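Local coordinates for PspGI restriction endonuclease (Pyrococcus sp. GI-H, PDB 3BM3) that acts as a restriction endonuclease that cleaves DNA at a specific site, binding its substrate with a base flipped out of the double helix, at a contact of chain A with DNA and the interface of chains A and B. Numbering follows the deposited sequence. Chains: chain A/B, PspGI restriction endonuclease.

Contact 1: a contact of chain A with DNA. Residues chain A 60, 96-97, 161-162. With nucleotides of chain C.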
# COMPACT_ATOMS: atom_id res chain seq x y z
N GLU A 60 -10.94 -19.55 1.52
CA GLU A 60 -10.38 -18.45 2.25
C GLU A 60 -11.02 -18.33 3.63
O GLU A 60 -10.34 -18.24 4.65
CB GLU A 60 -10.56 -17.18 1.43
CG GLU A 60 -9.73 -16.06 1.89
CD GLU A 60 -10.42 -15.24 2.93
OE1 GLU A 60 -11.60 -15.49 3.25
OE2 GLU A 60 -9.75 -14.33 3.42
N ARG A 96 -2.25 -11.59 10.51
CA ARG A 96 -3.47 -11.66 9.74
C ARG A 96 -3.31 -10.95 8.42
O ARG A 96 -3.78 -11.45 7.44
CB ARG A 96 -4.64 -11.11 10.55
CG ARG A 96 -5.07 -12.06 11.67
CD ARG A 96 -6.39 -11.66 12.25
NE ARG A 96 -6.49 -10.32 12.78
CZ ARG A 96 -6.26 -9.97 14.05
NH1 ARG A 96 -5.87 -10.86 14.95
NH2 ARG A 96 -6.41 -8.71 14.42
N PHE A 97 -2.63 -9.80 8.39
CA PHE A 97 -2.42 -9.09 7.13
C PHE A 97 -1.59 -9.98 6.21
O PHE A 97 -1.97 -10.28 5.09
CB PHE A 97 -1.67 -7.80 7.41
CG PHE A 97 -2.54 -6.69 7.96
CD1 PHE A 97 -3.79 -6.43 7.39
CD2 PHE A 97 -2.09 -5.86 8.96
CE1 PHE A 97 -4.55 -5.36 7.83
CE2 PHE A 97 -2.87 -4.81 9.41
CZ PHE A 97 -4.07 -4.56 8.83
N ARG A 161 -5.84 -9.08 -1.93
CA ARG A 161 -7.08 -9.43 -1.27
C ARG A 161 -7.88 -8.13 -1.22
O ARG A 161 -8.42 -7.71 -2.25
CB ARG A 161 -6.80 -10.07 0.07
CG ARG A 161 -8.01 -10.60 0.78
CD ARG A 161 -7.57 -11.26 2.05
NE ARG A 161 -8.69 -11.78 2.81
CZ ARG A 161 -9.53 -11.06 3.56
NH1 ARG A 161 -9.46 -9.73 3.59
NH2 ARG A 161 -10.51 -11.65 4.21
N LYS A 162 -8.00 -7.52 -0.06
CA LYS A 162 -8.52 -6.15 -0.06
C LYS A 162 -7.48 -5.22 -0.68
O LYS A 162 -6.28 -5.41 -0.53
CB LYS A 162 -8.95 -5.69 1.31
CG LYS A 162 -10.20 -6.42 1.72
CD LYS A 162 -10.59 -6.16 3.15
CE LYS A 162 -11.97 -6.81 3.48
NZ LYS A 162 -12.44 -6.60 4.88
P DC C 5 -2.52 -8.49 -0.04
OP1 DC C 5 -3.60 -9.39 -0.48
OP2 DC C 5 -2.04 -7.41 -0.95
O5' DC C 5 -2.99 -7.81 1.32
C5' DC C 5 -3.41 -8.62 2.40
C4' DC C 5 -3.69 -7.76 3.60
O4' DC C 5 -2.46 -7.10 3.96
C3' DC C 5 -4.71 -6.65 3.33
O3' DC C 5 -5.74 -6.70 4.31
C2' DC C 5 -3.93 -5.36 3.44
C1' DC C 5 -2.71 -5.74 4.25
N1 DC C 5 -1.52 -4.97 3.86
C2 DC C 5 -0.75 -4.37 4.85
O2 DC C 5 -1.05 -4.58 6.04
N3 DC C 5 0.29 -3.59 4.50
C4 DC C 5 0.59 -3.43 3.21
N4 DC C 5 1.61 -2.62 2.90
C5 DC C 5 -0.15 -4.07 2.18
C6 DC C 5 -1.18 -4.83 2.54
P DA C 6 -6.94 -7.75 4.13
OP1 DA C 6 -7.30 -7.87 2.70
OP2 DA C 6 -7.98 -7.36 5.12
O5' DA C 6 -6.28 -9.14 4.55
C5' DA C 6 -6.06 -9.44 5.91
C4' DA C 6 -7.27 -10.14 6.47
O4' DA C 6 -7.37 -11.49 5.97
C3' DA C 6 -7.28 -10.25 8.00
O3' DA C 6 -8.53 -9.78 8.46
C2' DA C 6 -7.13 -11.74 8.25
C1' DA C 6 -7.81 -12.32 7.03
N9 DA C 6 -7.47 -13.70 6.70
C8 DA C 6 -8.07 -14.47 5.74
N7 DA C 6 -7.59 -15.69 5.66
C5 DA C 6 -6.60 -15.72 6.63
C6 DA C 6 -5.73 -16.74 7.04
N6 DA C 6 -5.72 -17.96 6.50
N1 DA C 6 -4.87 -16.46 8.04
C2 DA C 6 -4.89 -15.24 8.58
N3 DA C 6 -5.67 -14.20 8.28
C4 DA C 6 -6.51 -14.51 7.28
P DG C 7 -8.60 -8.95 9.84
OP1 DG C 7 -7.25 -8.97 10.43
OP2 DG C 7 -9.76 -9.47 10.60
O5' DG C 7 -8.96 -7.47 9.39
C5' DG C 7 -8.02 -6.65 8.70
C4' DG C 7 -8.52 -5.22 8.73
O4' DG C 7 -7.63 -4.36 7.98
C3' DG C 7 -9.89 -5.05 8.07
O3' DG C 7 -10.56 -3.95 8.68
C2' DG C 7 -9.52 -4.64 6.66
C1' DG C 7 -8.40 -3.68 7.01
N9 DG C 7 -7.52 -3.30 5.91
C8 DG C 7 -7.63 -3.68 4.59
N7 DG C 7 -6.72 -3.15 3.83
C5 DG C 7 -5.95 -2.38 4.70
C6 DG C 7 -4.83 -1.55 4.45
O6 DG C 7 -4.28 -1.30 3.37
N1 DG C 7 -4.36 -0.97 5.62
C2 DG C 7 -4.90 -1.15 6.87
N2 DG C 7 -4.28 -0.51 7.88
N3 DG C 7 -5.96 -1.89 7.11
C4 DG C 7 -6.43 -2.48 5.99
O HOH W 1 -10.33 -8.02 5.95
O HOH W 2 -7.74 -17.82 4.24
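A:Arg161, in the loop beyond strand 155-160, lies along the backbone of the unpaired DA6, part of the protein's hold on the DNA strand on both sides of this flipped-out nucleotide. Its CG is anti to the backbone N (chi1 -174°), and the extended chain carries the guanidinium past the phosphate to the deoxyribose. There the flat cation faces the sugar: DA6 O4' sits 3.3 Å above its plane, over the centre. In that plane, A:Arg161 NH1 donates to DA6 OP1, a phosphate oxygen, at 3.0 Å, making a salt bridge. The other edge meets A:Glu60, whose oxygen OE2 accepts from A:Arg161 NE at 2.8 Å and also from NH2. Both nitrogens come from the same face of the carboxylate, NE from above its plane and NH2 on the syn side. Arginine suits this place because it binds phosphate and carboxylate at once while lying flat against a sugar; the acid fixes its rotation and probably offsets some charge. A:Arg161 N gives a backbone hydrogen bond to DC5 OP1 at 2.7 Å, and A:Lys162 N gives DA6 OP1 a second grip at 2.9 Å. One water joins A:Lys162 NZ and A:Arg161 NH1 to DA6 OP2. A:Phe97 turns a ring face to base oxygen O2 of the paired DC5 and meets the DG7 base edge-to-face, the planes 72° apart. A second water sits between A:Glu60 O and the adenine, 2.6 Å from DA6 N7 and also bonded to DA6 N6.

Contact 2: a contact of chain A with DNA. Residues chain A 64, 93, 96-97, 99-100, 161. With nucleotides of chain C.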
# COMPACT_ATOMS: atom_id res chain seq x y z
N PHE A 64 -9.37 -19.07 7.26
CA PHE A 64 -9.38 -17.97 8.28
C PHE A 64 -9.96 -18.48 9.60
O PHE A 64 -9.42 -18.25 10.68
CB PHE A 64 -10.16 -16.78 7.78
CG PHE A 64 -10.06 -15.57 8.66
CD1 PHE A 64 -8.96 -15.36 9.48
CD2 PHE A 64 -11.03 -14.58 8.60
CE1 PHE A 64 -8.86 -14.25 10.26
CE2 PHE A 64 -10.92 -13.43 9.38
CZ PHE A 64 -9.81 -13.28 10.22
N GLN A 93 -2.47 -9.16 14.45
CA GLN A 93 -2.98 -8.34 13.34
C GLN A 93 -2.00 -8.41 12.19
O GLN A 93 -2.39 -8.56 11.05
CB GLN A 93 -3.29 -6.89 13.75
CG GLN A 93 -3.77 -6.06 12.62
CD GLN A 93 -5.06 -6.60 12.08
OE1 GLN A 93 -6.11 -6.47 12.75
NE2 GLN A 93 -5.00 -7.28 10.91
N ARG A 96 -2.25 -11.59 10.51
CA ARG A 96 -3.47 -11.66 9.74
C ARG A 96 -3.31 -10.95 8.42
O ARG A 96 -3.78 -11.45 7.44
CB ARG A 96 -4.64 -11.11 10.55
CG ARG A 96 -5.07 -12.06 11.67
CD ARG A 96 -6.39 -11.66 12.25
NE ARG A 96 -6.49 -10.32 12.78
CZ ARG A 96 -6.26 -9.97 14.05
NH1 ARG A 96 -5.87 -10.86 14.95
NH2 ARG A 96 -6.41 -8.71 14.42
N PHE A 97 -2.63 -9.80 8.39
CA PHE A 97 -2.42 -9.09 7.13
C PHE A 97 -1.59 -9.98 6.21
O PHE A 97 -1.97 -10.28 5.09
CB PHE A 97 -1.67 -7.80 7.41
CG PHE A 97 -2.54 -6.69 7.96
CD1 PHE A 97 -3.79 -6.43 7.39
CD2 PHE A 97 -2.09 -5.86 8.96
CE1 PHE A 97 -4.55 -5.36 7.83
CE2 PHE A 97 -2.87 -4.81 9.41
CZ PHE A 97 -4.07 -4.56 8.83
N ARG A 99 -0.74 -13.21 6.39
CA ARG A 99 -1.39 -14.50 6.11
C ARG A 99 -2.62 -14.42 5.24
O ARG A 99 -2.85 -15.29 4.41
CB ARG A 99 -1.76 -15.21 7.41
CG ARG A 99 -0.55 -15.62 8.21
CD ARG A 99 -1.01 -16.11 9.58
NE ARG A 99 0.08 -16.72 10.33
CZ ARG A 99 0.27 -18.02 10.49
NH1 ARG A 99 -0.55 -18.90 9.95
NH2 ARG A 99 1.31 -18.47 11.19
N GLY A 100 -3.41 -13.37 5.39
CA GLY A 100 -4.59 -13.23 4.60
C GLY A 100 -4.14 -13.05 3.15
O GLY A 100 -4.76 -13.61 2.24
N ARG A 161 -5.84 -9.08 -1.93
CA ARG A 161 -7.08 -9.43 -1.27
C ARG A 161 -7.88 -8.13 -1.22
O ARG A 161 -8.42 -7.71 -2.25
CB ARG A 161 -6.80 -10.07 0.07
CG ARG A 161 -8.01 -10.60 0.78
CD ARG A 161 -7.57 -11.26 2.05
NE ARG A 161 -8.69 -11.78 2.81
CZ ARG A 161 -9.53 -11.06 3.56
NH1 ARG A 161 -9.46 -9.73 3.59
NH2 ARG A 161 -10.51 -11.65 4.21
P DC C 4 2.60 -7.73 -2.49
OP1 DC C 4 2.08 -8.52 -3.63
OP2 DC C 4 2.66 -6.25 -2.57
O5' DC C 4 1.73 -8.14 -1.22
C5' DC C 4 1.53 -9.52 -0.91
C4' DC C 4 1.08 -9.66 0.52
O4' DC C 4 2.11 -9.23 1.42
C3' DC C 4 -0.10 -8.77 0.87
O3' DC C 4 -1.29 -9.39 0.41
C2' DC C 4 -0.02 -8.74 2.39
C1' DC C 4 1.49 -8.81 2.65
N1 DC C 4 2.12 -7.54 3.04
C2 DC C 4 2.39 -7.31 4.39
O2 DC C 4 2.03 -8.17 5.21
N3 DC C 4 3.02 -6.18 4.75
C4 DC C 4 3.37 -5.28 3.82
N4 DC C 4 4.02 -4.19 4.21
C5 DC C 4 3.07 -5.48 2.44
C6 DC C 4 2.45 -6.61 2.10
P DC C 5 -2.52 -8.49 -0.04
OP1 DC C 5 -3.60 -9.39 -0.48
OP2 DC C 5 -2.04 -7.41 -0.95
O5' DC C 5 -2.99 -7.81 1.32
C5' DC C 5 -3.41 -8.62 2.40
C4' DC C 5 -3.69 -7.76 3.60
O4' DC C 5 -2.46 -7.10 3.96
C3' DC C 5 -4.71 -6.65 3.33
O3' DC C 5 -5.74 -6.70 4.31
C2' DC C 5 -3.93 -5.36 3.44
C1' DC C 5 -2.71 -5.74 4.25
N1 DC C 5 -1.52 -4.97 3.86
C2 DC C 5 -0.75 -4.37 4.85
O2 DC C 5 -1.05 -4.58 6.04
N3 DC C 5 0.29 -3.59 4.50
C4 DC C 5 0.59 -3.43 3.21
N4 DC C 5 1.61 -2.62 2.90
C5 DC C 5 -0.15 -4.07 2.18
C6 DC C 5 -1.18 -4.83 2.54
P DA C 6 -6.94 -7.75 4.13
OP1 DA C 6 -7.30 -7.87 2.70
OP2 DA C 6 -7.98 -7.36 5.12
O5' DA C 6 -6.28 -9.14 4.55
C5' DA C 6 -6.06 -9.44 5.91
C4' DA C 6 -7.27 -10.14 6.47
O4' DA C 6 -7.37 -11.49 5.97
C3' DA C 6 -7.28 -10.25 8.00
O3' DA C 6 -8.53 -9.78 8.46
C2' DA C 6 -7.13 -11.74 8.25
C1' DA C 6 -7.81 -12.32 7.03
N9 DA C 6 -7.47 -13.70 6.70
C8 DA C 6 -8.07 -14.47 5.74
N7 DA C 6 -7.59 -15.69 5.66
C5 DA C 6 -6.60 -15.72 6.63
C6 DA C 6 -5.73 -16.74 7.04
N6 DA C 6 -5.72 -17.96 6.50
N1 DA C 6 -4.87 -16.46 8.04
C2 DA C 6 -4.89 -15.24 8.58
N3 DA C 6 -5.67 -14.20 8.28
C4 DA C 6 -6.51 -14.51 7.28
P DG C 7 -8.60 -8.95 9.84
OP1 DG C 7 -7.25 -8.97 10.43
OP2 DG C 7 -9.76 -9.47 10.60
O5' DG C 7 -8.96 -7.47 9.39
C5' DG C 7 -8.02 -6.65 8.70
C4' DG C 7 -8.52 -5.22 8.73
O4' DG C 7 -7.63 -4.36 7.98
C3' DG C 7 -9.89 -5.05 8.07
O3' DG C 7 -10.56 -3.95 8.68
C2' DG C 7 -9.52 -4.64 6.66
C1' DG C 7 -8.40 -3.68 7.01
N9 DG C 7 -7.52 -3.30 5.91
C8 DG C 7 -7.63 -3.68 4.59
N7 DG C 7 -6.72 -3.15 3.83
C5 DG C 7 -5.95 -2.38 4.70
C6 DG C 7 -4.83 -1.55 4.45
O6 DG C 7 -4.28 -1.30 3.37
N1 DG C 7 -4.36 -0.97 5.62
C2 DG C 7 -4.90 -1.15 6.87
N2 DG C 7 -4.28 -0.51 7.88
N3 DG C 7 -5.96 -1.89 7.11
C4 DG C 7 -6.43 -2.48 5.99
O HOH W 3 -10.33 -8.02 5.95
O HOH W 4 -2.69 -18.51 7.93
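A:Phe64 and A:Gly100 sandwich the flipped adenine of DA6. The A:Phe64 ring stacks on the five-membered ring of DA6, with planes 14° apart and centroids 4.1 Å apart. On the other side, A:Gly100 CA makes a CH-pi contact 3.6 Å from the centroid of that DA6 ring, and the missing side chain lets the helix backbone come this near. CB of A:Arg99 lies over the six-membered ring on the A:Gly100 side, 3.3 Å from DA6 C2, while its NH1 reaches N1 through a water. At the next phosphate, DG7 OP1 takes two donors: A:Arg96 NE at 2.8 Å, a salt bridge in the guanidinium plane, and A:Gln93 NE2 at 2.9 Å. A bend at chi3 (-58°) turns A:Arg96 NE toward the phosphate while CB packs on DA6 C2'. Further out, A:Arg96 NH2 donates to A:Gln93 OE1 from above the amide carbonyl plane, which probably steadies both; A:Gln93 NE2 lies over the centre of the A:Phe97 ring, on the face opposite DC5 O2. An alanine in place of A:Arg96 would probably leave the DG7 phosphate without its charged mate and A:Gln93 freer to turn. The pocket holds the flipped adenine by stacking, and probably by fit, and clamps the backbone beside it.

Contact 3: the interface of chains A and B. Residues chain A 127-128, 131, 133-135, 176; chain B 199, 202-203, 206-207.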
# COMPACT_ATOMS: atom_id res chain seq x y z
N ILE A 127 15.27 -5.50 -13.12
CA ILE A 127 15.09 -4.30 -13.89
C ILE A 127 16.39 -3.69 -14.30
O ILE A 127 16.49 -3.12 -15.39
CB ILE A 127 14.27 -3.25 -13.08
CG1 ILE A 127 12.87 -3.81 -12.75
CG2 ILE A 127 14.13 -1.97 -13.84
CD1 ILE A 127 12.12 -4.32 -13.95
N TYR A 128 17.36 -3.76 -13.40
CA TYR A 128 18.70 -3.22 -13.60
C TYR A 128 19.74 -4.31 -13.53
O TYR A 128 19.65 -5.19 -12.69
CB TYR A 128 18.98 -2.22 -12.49
CG TYR A 128 17.94 -1.11 -12.42
CD1 TYR A 128 17.88 -0.14 -13.39
CD2 TYR A 128 17.01 -1.05 -11.39
CE1 TYR A 128 16.94 0.88 -13.35
CE2 TYR A 128 16.06 -0.05 -11.35
CZ TYR A 128 16.03 0.94 -12.32
OH TYR A 128 15.10 1.96 -12.29
N ILE A 131 21.53 -4.02 -9.95
CA ILE A 131 20.76 -4.22 -8.72
C ILE A 131 20.06 -5.58 -8.89
O ILE A 131 19.55 -5.86 -9.97
CB ILE A 131 19.67 -3.09 -8.53
CG1 ILE A 131 20.30 -1.73 -8.26
CG2 ILE A 131 18.73 -3.40 -7.39
CD1 ILE A 131 19.28 -0.59 -8.22
N GLU A 133 17.48 -6.54 -7.05
CA GLU A 133 16.07 -6.35 -6.75
C GLU A 133 15.29 -5.93 -7.99
O GLU A 133 15.84 -5.33 -8.91
CB GLU A 133 15.88 -5.34 -5.61
CG GLU A 133 14.53 -5.46 -4.94
CD GLU A 133 14.08 -6.91 -4.74
OE1 GLU A 133 14.65 -7.63 -3.86
OE2 GLU A 133 13.19 -7.36 -5.49
N GLY A 134 14.00 -6.26 -8.02
CA GLY A 134 13.22 -6.02 -9.21
C GLY A 134 11.75 -6.09 -8.91
O GLY A 134 11.32 -5.94 -7.77
N GLU A 135 10.97 -6.28 -9.96
CA GLU A 135 9.56 -6.36 -9.83
C GLU A 135 9.11 -7.81 -9.62
O GLU A 135 9.73 -8.76 -10.13
CB GLU A 135 8.87 -5.70 -11.00
CG GLU A 135 9.17 -4.25 -11.10
CD GLU A 135 8.80 -3.50 -9.83
OE1 GLU A 135 7.61 -3.47 -9.51
OE2 GLU A 135 9.72 -3.02 -9.14
N ILE A 176 7.01 0.36 -14.23
CA ILE A 176 8.40 -0.06 -14.17
C ILE A 176 8.69 -1.13 -15.22
O ILE A 176 9.67 -1.05 -15.95
CB ILE A 176 8.76 -0.55 -12.78
CG1 ILE A 176 8.65 0.65 -11.80
CG2 ILE A 176 10.18 -1.12 -12.73
CD1 ILE A 176 8.58 0.17 -10.33
N TYR B 199 16.71 0.46 -4.24
CA TYR B 199 15.94 0.12 -5.43
C TYR B 199 14.73 1.01 -5.56
O TYR B 199 14.41 1.47 -6.64
CB TYR B 199 15.54 -1.34 -5.41
CG TYR B 199 14.63 -1.72 -6.55
CD1 TYR B 199 15.15 -1.93 -7.84
CD2 TYR B 199 13.27 -1.85 -6.36
CE1 TYR B 199 14.32 -2.25 -8.89
CE2 TYR B 199 12.42 -2.20 -7.40
CZ TYR B 199 12.97 -2.39 -8.69
OH TYR B 199 12.17 -2.75 -9.73
N ILE B 202 15.80 4.45 -6.92
CA ILE B 202 16.22 4.44 -8.32
C ILE B 202 15.02 4.16 -9.20
O ILE B 202 14.80 4.85 -10.18
CB ILE B 202 17.30 3.42 -8.57
CG1 ILE B 202 18.56 3.78 -7.79
CG2 ILE B 202 17.58 3.35 -10.08
CD1 ILE B 202 19.57 2.67 -7.77
N ALA B 203 14.23 3.16 -8.83
CA ALA B 203 13.01 2.86 -9.57
C ALA B 203 12.07 4.04 -9.68
O ALA B 203 11.53 4.31 -10.73
CB ALA B 203 12.31 1.62 -9.01
N ASP B 206 13.53 6.76 -12.00
CA ASP B 206 13.45 6.31 -13.39
C ASP B 206 12.03 6.18 -13.94
O ASP B 206 11.83 5.92 -15.15
CB ASP B 206 14.16 4.98 -13.51
CG ASP B 206 15.65 5.10 -13.43
OD1 ASP B 206 16.19 6.22 -13.56
OD2 ASP B 206 16.29 4.06 -13.24
N ASN B 207 11.03 6.35 -13.07
CA ASN B 207 9.64 6.11 -13.43
C ASN B 207 8.68 7.16 -12.95
O ASN B 207 7.61 6.85 -12.51
CB ASN B 207 9.21 4.70 -13.00
CG ASN B 207 9.94 3.67 -13.76
OD1 ASN B 207 9.57 3.39 -14.91
ND2 ASN B 207 11.05 3.17 -13.21
O HOH W 5 13.29 1.71 -14.20
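A:Tyr128, A:Ile131, B:Tyr199 and B:Ile202 form the apolar centre, where branched side chains fill the spaces around two aromatic rings. The isoleucines meet tip to tip, CD1 of A:Ile131 lying 3.3 Å from CD1 of B:Ile202, tighter than usual packing. A:Tyr128 and B:Ile202 run past each other in opposite directions, and methyl CG2 of B:Ile202 touches CZ of A:Tyr128 at 3.6 Å. The tyrosines cross obliquely, with A:Tyr128 CE2 near B:Tyr199 CE1. B:Tyr199, its CG anti to the backbone N (chi1 175°), pushes its ring into chain A. One face lies against the backbone at A:Gly134 and the poorly ordered A:Glu133; the lack of a side chain lets A:Gly134 CA come within 3.7 Å of B:Tyr199 CZ. Methyl CB of B:Ala203 supports the opposite face. Tyrosine suits both positions because its ring packs and its hydroxyl still bonds at the far end. B:Tyr199 OH donates a short bond of 2.5 Å to the anti lone pair of A:Glu135 OE2, the carboxylate being nearly coplanar with the ring. A:Tyr128 OH donates to B:Asp206 OD2, tip to tip, at 2.6 Å, on the anti side and 16° out of the carboxylate plane. The same hydroxyl meets a water held by B:Asn207 ND2, which also donates to B:Ala203 O. In this assembly the patch and its twofold twin pack the two chains together and probably help hold a dimer around the DNA.

Contact 1 and contact 2 are two aspects of one DNA-binding site: their C-alpha centres are about 4 Å apart, and they share A:Arg96, A:Phe97 and A:Arg161. Both draw on helices 52-80 and 85-115 and on the loop after strand 155-160, so contact with the backbone and capture of the base are built from the same elements. Contact 3 shares no residue with them; its C-alpha centre is about 27 Å from that of contact 1 and 28 Å from that of contact 2. It lies between the two chains and probably sets the spacing between the two symmetry-related sites that grip the DNA.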